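Local coordinates for L-methionine gamma-lyase (Fusobacterium nucleatum subsp. nucleatum, PDB 6LXU), which belongs to the Cys/Met metabolism family of PLP-dependent enzymes and is found here as an assembly of four protein chains, at residues T99-K102 / A103-V107; A119-N122 / H123-R127; H177-P180 / N181-V184; M195-P198 / L199-G202; V226-Q229 / E230-D233. All coordinates share one frame; numbering follows the deposited sequence.

Contact 1 (T99-K102 / A103-V107); sequences TVLK and AGDHV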
loop_
_atom_site.group_PDB
_atom_site.type_symbol
_atom_site.label_atom_id
_atom_site.label_comp_id
_atom_site.label_asym_id
_atom_site.label_seq_id
_atom_site.Cartn_x
_atom_site.Cartn_y
_atom_site.Cartn_z
ATOM N N THR A 99 -12.378 28.687 3.364
ATOM C CA THR A 99 -12.659 28.887 4.780
ATOM C C THR A 99 -12.671 30.369 5.156
ATOM O O THR A 99 -13.587 30.831 5.852
ATOM C CB THR A 99 -11.637 28.130 5.650
ATOM O OG1 THR A 99 -11.744 26.731 5.358
ATOM C CG2 THR A 99 -11.899 28.342 7.138
ATOM N N VAL A 100 -11.655 31.093 4.725
ATOM C CA VAL A 100 -11.422 32.450 5.250
ATOM C C VAL A 100 -12.052 33.560 4.421
ATOM O O VAL A 100 -12.152 34.701 4.922
ATOM C CB VAL A 100 -9.914 32.743 5.482
ATOM C CG1 VAL A 100 -9.308 31.704 6.407
ATOM C CG2 VAL A 100 -9.134 32.867 4.187
ATOM N N LEU A 101 -12.472 33.272 3.191
ATOM C CA LEU A 101 -13.078 34.268 2.320
ATOM C C LEU A 101 -14.602 34.181 2.345
ATOM O O LEU A 101 -15.185 33.269 2.919
ATOM C CB LEU A 101 -12.575 34.095 0.887
ATOM C CG LEU A 101 -11.099 34.417 0.650
ATOM C CD1 LEU A 101 -10.685 33.983 -0.741
ATOM C CD2 LEU A 101 -10.808 35.902 0.872
ATOM N N LYS A 102 -15.223 35.177 1.728
ATOM C CA LYS A 102 -16.655 35.208 1.439
ATOM C C LYS A 102 -16.846 36.157 0.264
ATOM O O LYS A 102 -15.971 36.974 -0.037
ATOM C CB LYS A 102 -17.482 35.660 2.653
ATOM C CG LYS A 102 -17.204 37.087 3.122
ATOM C CD LYS A 102 -17.998 37.456 4.370
ATOM C CE LYS A 102 -17.774 38.912 4.756
ATOM N NZ LYS A 102 -16.363 39.190 5.132
ATOM N N ALA A 103 -17.998 36.063 -0.399
ATOM C CA ALA A 103 -18.350 37.034 -1.438
ATOM C C ALA A 103 -18.292 38.442 -0.851
ATOM O O ALA A 103 -18.736 38.657 0.276
ATOM C CB ALA A 103 -19.734 36.758 -1.996
ATOM N N GLY A 104 -17.687 39.344 -1.601
ATOM C CA GLY A 104 -17.489 40.723 -1.132
ATOM C C GLY A 104 -16.116 41.003 -0.541
ATOM O O GLY A 104 -15.763 42.172 -0.332
ATOM N N ASP A 105 -15.341 39.953 -0.243
ATOM C CA ASP A 105 -13.970 40.113 0.219
ATOM C C ASP A 105 -13.073 40.427 -0.963
ATOM O O ASP A 105 -13.408 40.189 -2.125
ATOM C CB ASP A 105 -13.430 38.838 0.892
ATOM C CG ASP A 105 -13.966 38.600 2.275
ATOM O OD1 ASP A 105 -14.609 39.514 2.850
ATOM O OD2 ASP A 105 -13.711 37.503 2.824
ATOM N N HIS A 106 -11.880 40.918 -0.625
ATOM C CA HIS A 106 -10.843 41.267 -1.577
ATOM C C HIS A 106 -9.534 40.522 -1.248
ATOM O O HIS A 106 -9.228 40.249 -0.083
ATOM C CB HIS A 106 -10.662 42.798 -1.571
ATOM C CG HIS A 106 -9.565 43.319 -2.449
ATOM N ND1 HIS A 106 -8.446 43.941 -1.931
ATOM C CD2 HIS A 106 -9.433 43.373 -3.795
ATOM C CE1 HIS A 106 -7.668 44.332 -2.918
ATOM N NE2 HIS A 106 -8.247 44.017 -4.062
ATOM N N VAL A 107 -8.794 40.214 -2.306
ATOM C CA VAL A 107 -7.508 39.516 -2.226
ATOM C C VAL A 107 -6.479 40.330 -2.998
ATOM O O VAL A 107 -6.755 40.777 -4.114
ATOM C CB VAL A 107 -7.596 38.102 -2.853
ATOM C CG1 VAL A 107 -6.226 37.422 -2.888
ATOM C CG2 VAL A 107 -8.621 37.260 -2.114
HETATM O O HOH W 1 -14.195 36.729 5.286
#
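D105 OD2 collects two donors: a water molecule at 2.6 Å and the backbone N of K102 at 3.0 Å, the latter a weak bond because its N-H...O angle is only 126°. The same water donates to V100 O at 2.9 Å, so it bridges the end of helix 89-100 and the carboxylate. The other oxygen, OD1, takes a salt bridge from K102 NZ, 2.9 Å away on the syn side and 16° out of the carboxylate plane. The lysine chain leaves its backbone with CG between N and the carbonyl carbon (chi1 63°), passes D105 at about a right angle with CG 3.5 Å from OD2, and bends at its last torsion to set NZ beside OD1. This cluster of donors probably keeps the buried aspartate ionised. On the apolar side of the turn, L101 CD2 rests on V107 CG2 at 3.9 Å, and F128 of the second subunit packs on L101. R152 NE, from the adjoining strand, also bonds to V100 O. The backbone closes the loop through D105 N to K102 O at 3.1 Å, with G104 taking the positive phi of a type II beta turn. In this way an aspartate locks the tight turn by which helix 89-100 hands over to strand 106-110, a helix-to-strand connection of the alpha/beta domain built round the seven-stranded sheet.

Contact 2 (A119-N122 / H123-R127); sequences ALMN and HGLTR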
loop_
_atom_site.group_PDB
_atom_site.type_symbol
_atom_site.label_atom_id
_atom_site.label_comp_id
_atom_site.label_asym_id
_atom_site.label_seq_id
_atom_site.Cartn_x
_atom_site.Cartn_y
_atom_site.Cartn_z
ATOM N N ALA A 119 -5.213 30.445 -11.655
ATOM C CA ALA A 119 -6.515 30.124 -12.221
ATOM C C ALA A 119 -7.621 30.134 -11.173
ATOM O O ALA A 119 -8.712 30.667 -11.409
ATOM C CB ALA A 119 -6.472 28.780 -12.931
ATOM N N LEU A 120 -7.351 29.560 -9.996
ATOM C CA LEU A 120 -8.290 29.607 -8.888
ATOM C C LEU A 120 -8.620 31.056 -8.510
ATOM O O LEU A 120 -9.785 31.394 -8.318
ATOM C CB LEU A 120 -7.720 28.859 -7.675
ATOM C CG LEU A 120 -8.509 28.965 -6.374
ATOM C CD1 LEU A 120 -9.934 28.458 -6.543
ATOM C CD2 LEU A 120 -7.786 28.191 -5.287
ATOM N N MET A 121 -7.592 31.892 -8.429
ATOM C CA MET A 121 -7.778 33.310 -8.076
ATOM C C MET A 121 -8.545 34.067 -9.162
ATOM O O MET A 121 -9.537 34.753 -8.874
ATOM C CB MET A 121 -6.428 34.001 -7.863
ATOM C CG MET A 121 -5.633 33.537 -6.649
ATOM S SD MET A 121 -6.336 34.040 -5.075
ATOM C CE MET A 121 -4.947 33.642 -4.017
ATOM N N ASN A 122 -8.076 33.954 -10.389
ATOM C CA ASN A 122 -8.566 34.790 -11.486
ATOM C C ASN A 122 -9.913 34.356 -12.041
ATOM O O ASN A 122 -10.717 35.213 -12.440
ATOM C CB ASN A 122 -7.528 34.787 -12.598
ATOM C CG ASN A 122 -7.787 35.840 -13.651
ATOM O OD1 ASN A 122 -8.057 36.989 -13.338
ATOM N ND2 ASN A 122 -7.672 35.445 -14.907
ATOM N N HIS A 123 -10.159 33.046 -12.084
ATOM C CA HIS A 123 -11.373 32.487 -12.688
ATOM C C HIS A 123 -12.335 31.806 -11.729
ATOM O O HIS A 123 -13.518 31.677 -12.065
ATOM C CB HIS A 123 -11.005 31.512 -13.813
ATOM C CG HIS A 123 -10.391 32.183 -15.001
ATOM N ND1 HIS A 123 -9.161 31.828 -15.513
ATOM C CD2 HIS A 123 -10.829 33.217 -15.755
ATOM C CE1 HIS A 123 -8.880 32.601 -16.547
ATOM N NE2 HIS A 123 -9.877 33.448 -16.719
ATOM N N GLY A 124 -11.847 31.322 -10.581
ATOM C CA GLY A 124 -12.674 30.586 -9.633
ATOM C C GLY A 124 -13.275 31.482 -8.582
ATOM O O GLY A 124 -14.490 31.629 -8.503
ATOM N N LEU A 125 -12.423 32.115 -7.782
ATOM C CA LEU A 125 -12.886 32.986 -6.702
ATOM C C LEU A 125 -13.710 34.158 -7.243
ATOM O O LEU A 125 -14.691 34.577 -6.620
ATOM C CB LEU A 125 -11.703 33.561 -5.913
ATOM C CG LEU A 125 -10.746 32.644 -5.152
ATOM C CD1 LEU A 125 -9.748 33.479 -4.359
ATOM C CD2 LEU A 125 -11.534 31.722 -4.250
ATOM N N THR A 126 -13.296 34.683 -8.388
ATOM C CA THR A 126 -13.996 35.813 -8.997
ATOM C C THR A 126 -15.410 35.435 -9.453
ATOM O O THR A 126 -16.302 36.282 -9.442
ATOM C CB THR A 126 -13.211 36.381 -10.172
ATOM O OG1 THR A 126 -12.987 35.342 -11.113
ATOM C CG2 THR A 126 -11.885 36.973 -9.712
ATOM N N ARG A 127 -15.626 34.173 -9.826
ATOM C CA ARG A 127 -16.982 33.673 -10.131
ATOM C C ARG A 127 -17.889 33.615 -8.922
ATOM O O ARG A 127 -19.110 33.518 -9.094
ATOM C CB ARG A 127 -16.949 32.263 -10.749
ATOM C CG ARG A 127 -16.729 32.243 -12.232
ATOM C CD ARG A 127 -17.099 30.886 -12.808
ATOM N NE ARG A 127 -16.215 29.803 -12.346
ATOM C CZ ARG A 127 -16.587 28.693 -11.693
ATOM N NH1 ARG A 127 -17.866 28.483 -11.370
ATOM N NH2 ARG A 127 -15.678 27.780 -11.364
#
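The backbone from A119 to L125 widens from an alpha-helical to a pi-type turn: H123 N bonds to A119 O at 2.9 Å, whereas L125 N reaches five residues back to L120 O at 2.8 Å. G124 N lies between these steps and makes weak bonds to both carbonyls. Just after this, T126 OG1 donates to N122 O at 2.6 Å. It approaches from above the carbonyl plane, 54° out of it, having been placed there by a chi1 of 57° that sets the hydroxyl between the backbone N and the carbonyl carbon. T126 CG2 meanwhile comes 3.3 Å from M121 O, a buried carbonyl with no polar partner in the model. The segment lies in the last part of the helix of the beta-alpha-beta unit formed by strand 106-110, helix 115-125 and strand 131-135, and its apolar side packs on helix 89-100 through I93, L97 and W98. There M121 and L125 run side by side; M121 SD lies 3.5 Å from L125 CD1, a contact of one of two conformers and so less certain. L120 CD1 approaches the other branch, L125 CD2, more loosely at 4.3 Å. On the outer side, N122 and H123 also point the same way, with the amide N ND2 3.4 Å above one ring face and offset toward the rim. The amide and ring planes are 53° apart. R127 NH1 bonds to W98 O of the second subunit.

Contact 3 (H177-P180 / N181-V184); sequences HTNP and NTLV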
loop_
_atom_site.group_PDB
_atom_site.type_symbol
_atom_site.label_atom_id
_atom_site.label_comp_id
_atom_site.label_asym_id
_atom_site.label_seq_id
_atom_site.Cartn_x
_atom_site.Cartn_y
_atom_site.Cartn_z
ATOM N N HIS A 177 -0.823 43.642 7.427
ATOM C CA HIS A 177 -1.347 43.710 8.773
ATOM C C HIS A 177 -1.703 45.121 9.252
ATOM O O HIS A 177 -2.235 45.262 10.349
ATOM C CB HIS A 177 -0.401 43.017 9.742
ATOM C CG HIS A 177 -0.410 41.522 9.597
ATOM N ND1 HIS A 177 0.706 40.746 9.817
ATOM C CD2 HIS A 177 -1.402 40.669 9.232
ATOM C CE1 HIS A 177 0.393 39.476 9.613
ATOM N NE2 HIS A 177 -0.873 39.401 9.259
ATOM N N THR A 178 -1.501 46.122 8.406
ATOM C CA THR A 178 -2.084 47.446 8.674
ATOM C C THR A 178 -3.612 47.379 8.651
ATOM O O THR A 178 -4.271 48.244 9.235
ATOM C CB THR A 178 -1.609 48.529 7.690
ATOM O OG1 THR A 178 -1.985 48.196 6.354
ATOM C CG2 THR A 178 -0.103 48.731 7.766
ATOM N N ASN A 179 -4.186 46.377 7.974
ATOM C CA ASN A 179 -5.610 46.092 8.077
ATOM C C ASN A 179 -5.777 44.943 9.078
ATOM O O ASN A 179 -5.282 43.840 8.823
ATOM C CB ASN A 179 -6.139 45.729 6.690
ATOM C CG ASN A 179 -7.631 45.442 6.679
ATOM O OD1 ASN A 179 -8.198 44.974 7.660
ATOM N ND2 ASN A 179 -8.260 45.727 5.553
ATOM N N PRO A 180 -6.474 45.172 10.213
ATOM C CA PRO A 180 -6.575 44.135 11.251
ATOM C C PRO A 180 -7.330 42.850 10.856
ATOM O O PRO A 180 -7.250 41.863 11.583
ATOM C CB PRO A 180 -7.325 44.847 12.391
ATOM C CG PRO A 180 -8.102 45.901 11.718
ATOM C CD PRO A 180 -7.237 46.382 10.590
ATOM N N ASN A 181 -8.073 42.894 9.758
ATOM C CA ASN A 181 -8.802 41.726 9.261
ATOM C C ASN A 181 -8.040 40.936 8.180
ATOM O O ASN A 181 -8.544 39.909 7.710
ATOM C CB ASN A 181 -10.150 42.191 8.701
ATOM C CG ASN A 181 -11.167 41.071 8.587
ATOM O OD1 ASN A 181 -11.328 40.264 9.509
ATOM N ND2 ASN A 181 -11.872 41.026 7.457
ATOM N N THR A 182 -6.854 41.380 7.772
ATOM C CA THR A 182 -6.148 40.732 6.659
ATOM C C THR A 182 -5.261 39.576 7.121
ATOM O O THR A 182 -4.443 39.726 8.037
ATOM C CB THR A 182 -5.295 41.745 5.892
ATOM O OG1 THR A 182 -6.113 42.845 5.461
ATOM C CG2 THR A 182 -4.612 41.111 4.676
ATOM N N LEU A 183 -5.411 38.425 6.458
ATOM C CA LEU A 183 -4.537 37.268 6.678
ATOM C C LEU A 183 -3.499 37.183 5.580
ATOM O O LEU A 183 -3.814 37.385 4.409
ATOM C CB LEU A 183 -5.358 35.985 6.681
ATOM C CG LEU A 183 -6.368 35.847 7.817
ATOM C CD1 LEU A 183 -7.326 34.699 7.527
ATOM C CD2 LEU A 183 -5.667 35.655 9.154
ATOM N N VAL A 184 -2.268 36.857 5.965
ATOM C CA VAL A 184 -1.187 36.640 5.032
ATOM C C VAL A 184 -0.981 35.130 4.885
ATOM O O VAL A 184 -0.768 34.431 5.876
ATOM C CB VAL A 184 0.121 37.327 5.487
ATOM C CG1 VAL A 184 1.217 37.114 4.449
ATOM C CG2 VAL A 184 -0.096 38.819 5.710
HETATM O O HOH W 2 -4.257 41.880 10.106
HETATM O O HOH W 3 -5.125 39.532 10.671
#
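N179 holds the chain that follows it with both of its oxygens. Its side-chain OD1 accepts N181 N at 3.0 Å, with an N-H...O angle of 158°, and its backbone O accepts T182 N at 3.1 Å. With CG anti to N179's own N (chi1 -179°), the amide extends alongside the N181 side chain, which points the same way. The pair of bonds makes an Asx turn laid over a type I beta turn, N179 to T182, that leads from the end of helix 169-176 into strand 183-187 of the central sheet. T182 crosses N179 at about a right angle, and its OG1 sits 3.1 Å from N179 CB while bonding outward to T151 O. Ahead of the turn in the chain, the H177 ring reaches across to the start of the strand. Its CD2 corner meets T182 O edge-on, in the ring plane, at 3.4 Å. V184 CG2 makes an off-centre CH-pi contact, 4.1 Å from the ring centroid and 30° off the normal. The ring is positioned by D204, whose OD2 bonds to H177 NE2 and also receives V184 N, so one carboxylate oxygen fixes both partners of the CH-pi pair. A further shell steadies the turn: N179 ND2 reaches K149 O, and R152 NH1 reaches N181 O. Water molecules also gather at T182 O, the nearest 2.7 Å away.

Contact 4 (M195-P198 / L199-G202); sequences MQKP and LKLG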
loop_
_atom_site.group_PDB
_atom_site.type_symbol
_atom_site.label_atom_id
_atom_site.label_comp_id
_atom_site.label_asym_id
_atom_site.label_seq_id
_atom_site.Cartn_x
_atom_site.Cartn_y
_atom_site.Cartn_z
ATOM N N MET A 195 14.601 25.841 4.374
ATOM C CA MET A 195 15.145 27.143 3.989
ATOM C C MET A 195 14.410 28.334 4.562
ATOM O O MET A 195 15.047 29.370 4.796
ATOM C CB MET A 195 15.183 27.286 2.472
ATOM C CG MET A 195 16.146 26.308 1.849
ATOM S SD MET A 195 16.152 26.303 0.057
ATOM C CE MET A 195 15.578 24.638 -0.267
ATOM N N GLN A 196 13.099 28.249 4.758
ATOM C CA GLN A 196 12.298 29.439 5.028
ATOM C C GLN A 196 11.153 29.043 5.927
ATOM O O GLN A 196 10.516 28.013 5.681
ATOM C CB GLN A 196 11.781 29.933 3.680
ATOM C CG GLN A 196 11.017 31.233 3.642
ATOM C CD GLN A 196 10.831 31.702 2.211
ATOM O OE1 GLN A 196 11.582 32.545 1.720
ATOM N NE2 GLN A 196 9.850 31.131 1.515
ATOM N N LYS A 197 10.896 29.838 6.972
ATOM C CA LYS A 197 9.817 29.578 7.918
ATOM C C LYS A 197 8.945 30.829 8.022
ATOM O O LYS A 197 9.157 31.698 8.890
ATOM C CB LYS A 197 10.362 29.142 9.281
ATOM C CG LYS A 197 11.154 27.837 9.214
ATOM C CD LYS A 197 11.372 27.233 10.593
ATOM C CE LYS A 197 12.379 26.093 10.564
ATOM N NZ LYS A 197 12.318 25.258 11.792
ATOM N N PRO A 198 7.987 30.965 7.102
ATOM C CA PRO A 198 7.234 32.212 7.013
ATOM C C PRO A 198 6.517 32.622 8.298
ATOM O O PRO A 198 6.365 33.840 8.546
ATOM C CB PRO A 198 6.243 31.939 5.868
ATOM C CG PRO A 198 6.937 30.928 5.011
ATOM C CD PRO A 198 7.650 30.049 5.987
ATOM N N LEU A 199 6.073 31.673 9.107
ATOM C CA LEU A 199 5.365 32.042 10.335
ATOM C C LEU A 199 6.259 32.844 11.275
ATOM O O LEU A 199 5.767 33.721 11.999
ATOM C CB LEU A 199 4.832 30.802 11.052
ATOM C CG LEU A 199 3.842 29.953 10.241
ATOM C CD1 LEU A 199 3.429 28.742 11.047
ATOM C CD2 LEU A 199 2.613 30.736 9.797
ATOM N N LYS A 200 7.562 32.603 11.228
ATOM C CA LYS A 200 8.507 33.356 12.067
ATOM C C LYS A 200 8.699 34.786 11.585
ATOM O O LYS A 200 9.283 35.608 12.317
ATOM C CB LYS A 200 9.840 32.612 12.145
ATOM C CG LYS A 200 9.688 31.204 12.705
ATOM C CD LYS A 200 11.016 30.505 12.916
ATOM C CE LYS A 200 11.726 31.004 14.163
ATOM N NZ LYS A 200 12.870 30.132 14.518
ATOM N N LEU A 201 8.212 35.098 10.382
ATOM C CA LEU A 201 8.301 36.426 9.783
ATOM C C LEU A 201 6.991 37.205 9.877
ATOM O O LEU A 201 6.893 38.291 9.322
ATOM C CB LEU A 201 8.744 36.299 8.320
ATOM C CG LEU A 201 10.044 35.507 8.134
ATOM C CD1 LEU A 201 10.349 35.372 6.653
ATOM C CD2 LEU A 201 11.225 36.138 8.856
ATOM N N GLY A 202 6.000 36.657 10.570
ATOM C CA GLY A 202 4.704 37.316 10.759
ATOM C C GLY A 202 3.590 36.843 9.842
ATOM O O GLY A 202 2.498 37.381 9.898
#
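A short 3-10 turn, P198 to L201, bends the connection between helix 192-195 and strand 205-209, and K197 and K200 stand together along one side of it. The i to i+3 spacing shows in the backbone: K200 N bonds to K197 O at 3.0 Å, and L201 N bonds to P198 O at 2.9 Å. Both donors lie above the carbonyl planes rather than in them, 43° out for K200 and 61° out for L201. P198 opens the turn, where the lack of an N-H costs no hydrogen bond of the repeat. The two lysines point the same way and touch through their aliphatic parts, K200 CD lying 3.9 Å from K197 CB and 4.0 Å from K197 CD. K197 is extended from CG onward, whereas K200 kinks at its third torsion (chi3 77°), and their ammonium groups end 5.6 Å apart, measured NZ to NZ. Both charges are answered by one carboxylate: E79 gives OE2 to K197 NZ and OE1 to K200 NZ, while K197 NZ also bonds to L77 O. The convergence on E79 lets the two ammonium groups share one carboxylate and ties this surface loop to the end of helix 65-78. On another side of the turn, P198 and L201 both pack on L169. L201 CB turns in to lie 3.4 Å from P198 O, and the chain leaves through G202, whose N reaches L199 O at 3.3 Å.

Contact 5 (V226-Q229 / E230-D233); sequences VTRQ and ELAD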
loop_
_atom_site.group_PDB
_atom_site.type_symbol
_atom_site.label_atom_id
_atom_site.label_comp_id
_atom_site.label_asym_id
_atom_site.label_seq_id
_atom_site.Cartn_x
_atom_site.Cartn_y
_atom_site.Cartn_z
ATOM N N VAL A 226 -0.078 24.902 7.697
ATOM C CA VAL A 226 0.308 25.157 9.084
ATOM C C VAL A 226 -0.154 26.549 9.475
ATOM O O VAL A 226 0.081 27.516 8.762
ATOM C CB VAL A 226 1.817 25.029 9.321
ATOM C CG1 VAL A 226 2.145 25.255 10.801
ATOM C CG2 VAL A 226 2.306 23.646 8.901
ATOM N N THR A 227 -0.807 26.635 10.636
ATOM C CA THR A 227 -1.281 27.909 11.155
ATOM C C THR A 227 -1.601 27.775 12.644
ATOM O O THR A 227 -1.369 26.738 13.258
ATOM C CB THR A 227 -2.474 28.422 10.304
ATOM O OG1 THR A 227 -2.829 29.749 10.709
ATOM C CG2 THR A 227 -3.701 27.549 10.419
ATOM N N ARG A 228 -2.144 28.858 13.210
ATOM C CA ARG A 228 -2.584 28.854 14.610
ATOM C C ARG A 228 -3.782 27.930 14.779
ATOM O O ARG A 228 -4.576 27.753 13.836
ATOM C CB ARG A 228 -3.016 30.253 15.072
ATOM C CG ARG A 228 -1.997 31.348 14.965
ATOM C CD ARG A 228 -2.597 32.696 15.352
ATOM N NE ARG A 228 -3.626 33.256 14.460
ATOM C CZ ARG A 228 -3.416 34.060 13.397
ATOM N NH1 ARG A 228 -2.184 34.364 13.006
ATOM N NH2 ARG A 228 -4.442 34.537 12.713
ATOM N N GLN A 229 -3.938 27.358 15.968
ATOM C CA GLN A 229 -4.991 26.366 16.209
ATOM C C GLN A 229 -6.386 26.843 15.839
ATOM O O GLN A 229 -7.156 26.077 15.245
ATOM C CB GLN A 229 -5.005 25.920 17.676
ATOM C CG GLN A 229 -5.824 24.667 17.927
ATOM C CD GLN A 229 -5.148 23.439 17.380
ATOM O OE1 GLN A 229 -3.985 23.182 17.702
ATOM N NE2 GLN A 229 -5.854 22.672 16.547
ATOM N N GLU A 230 -6.715 28.084 16.190
ATOM C CA GLU A 230 -8.046 28.632 15.925
ATOM C C GLU A 230 -8.373 28.624 14.428
ATOM O O GLU A 230 -9.479 28.232 14.033
ATOM C CB GLU A 230 -8.214 30.042 16.531
ATOM C CG GLU A 230 -7.322 31.136 15.956
ATOM C CD GLU A 230 -7.276 32.403 16.804
ATOM O OE1 GLU A 230 -8.285 32.745 17.462
ATOM O OE2 GLU A 230 -6.217 33.071 16.801
ATOM N N LEU A 231 -7.420 29.048 13.612
ATOM C CA LEU A 231 -7.607 29.046 12.162
ATOM C C LEU A 231 -7.580 27.626 11.614
ATOM O O LEU A 231 -8.368 27.287 10.731
ATOM C CB LEU A 231 -6.547 29.897 11.446
ATOM C CG LEU A 231 -6.695 31.419 11.496
ATOM C CD1 LEU A 231 -5.450 32.092 10.937
ATOM C CD2 LEU A 231 -7.922 31.880 10.725
ATOM N N ALA A 232 -6.693 26.793 12.137
ATOM C CA ALA A 232 -6.580 25.414 11.672
ATOM C C ALA A 232 -7.890 24.676 11.843
ATOM O O ALA A 232 -8.314 23.928 10.950
ATOM C CB ALA A 232 -5.473 24.694 12.414
ATOM N N ASP A 233 -8.532 24.838 12.994
ATOM C CA ASP A 233 -9.780 24.126 13.256
ATOM C C ASP A 233 -10.868 24.539 12.271
ATOM O O ASP A 233 -11.672 23.697 11.844
ATOM C CB ASP A 233 -10.257 24.364 14.691
ATOM C CG ASP A 233 -9.354 23.729 15.742
ATOM O OD1 ASP A 233 -8.492 22.902 15.388
ATOM O OD2 ASP A 233 -9.526 24.054 16.946
#
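This is a local contact at a helix N-terminus, where the end of strand 223-227 turns into helix 229-244 with R228 at the N-cap position. The first two helical steps are well formed: A232 N bonds to R228 O at 2.9 Å, and D233 N bonds to Q229 O at 2.9 Å. Above the second step a side-chain link spans the same i to i+4 interval. Q229 NE2 donates to D233 OD1 at 2.9 Å, meeting it on the syn side while the acceptor lies almost in the amide plane, 3° out; amide and carboxylate are turned 45° against each other. A bend at chi2 (72°) turns the glutamine along the helix toward D233. R228 splits its guanidinium between several partners. E230 OE2 stands at its edge, 3.5 Å from NE in a weak, long salt bridge, and L231 CD1 lies over one face, 3.2 Å from NH2. The stronger polar partner is D204, whose OD1 takes NH1. The acidic side chain of E230 in the first turn probably suits the positive end of the helix dipole, and E81 OE1 accepts Q229 N. T227 OG1 bonds to D204 O and touches L231 CD1 at 3.5 Å, while T227 CG2 sits 3.9 Å from A232 CB. Through these inner residues the helix start settles against the central sheet: A232 packs on A82 and I84 of strand 82-86, and L231 and T227 pack on I205 of strand 205-209.

All five are local contacts of one alpha/beta domain, yet chemistry follows place. Contacts 1, 3 and 5 sit where helix and strand meet on the central sheet, partly buried, and join charge or amide clusters to apolar packing; L183 of contact 3 touches both V100 of contact 1 and R228 and L231 of contact 5. D204 serves contacts 3 and 5 alike. Contact 2, within a helix, depends more on backbone bonds and meets contact 1 through L101 and L125; these two alone also touch the second subunit. Contact 4 is the surface member, two lysines sharing a glutamate, though L199 and G202 still reach V226 of contact 5 and H177 of contact 3.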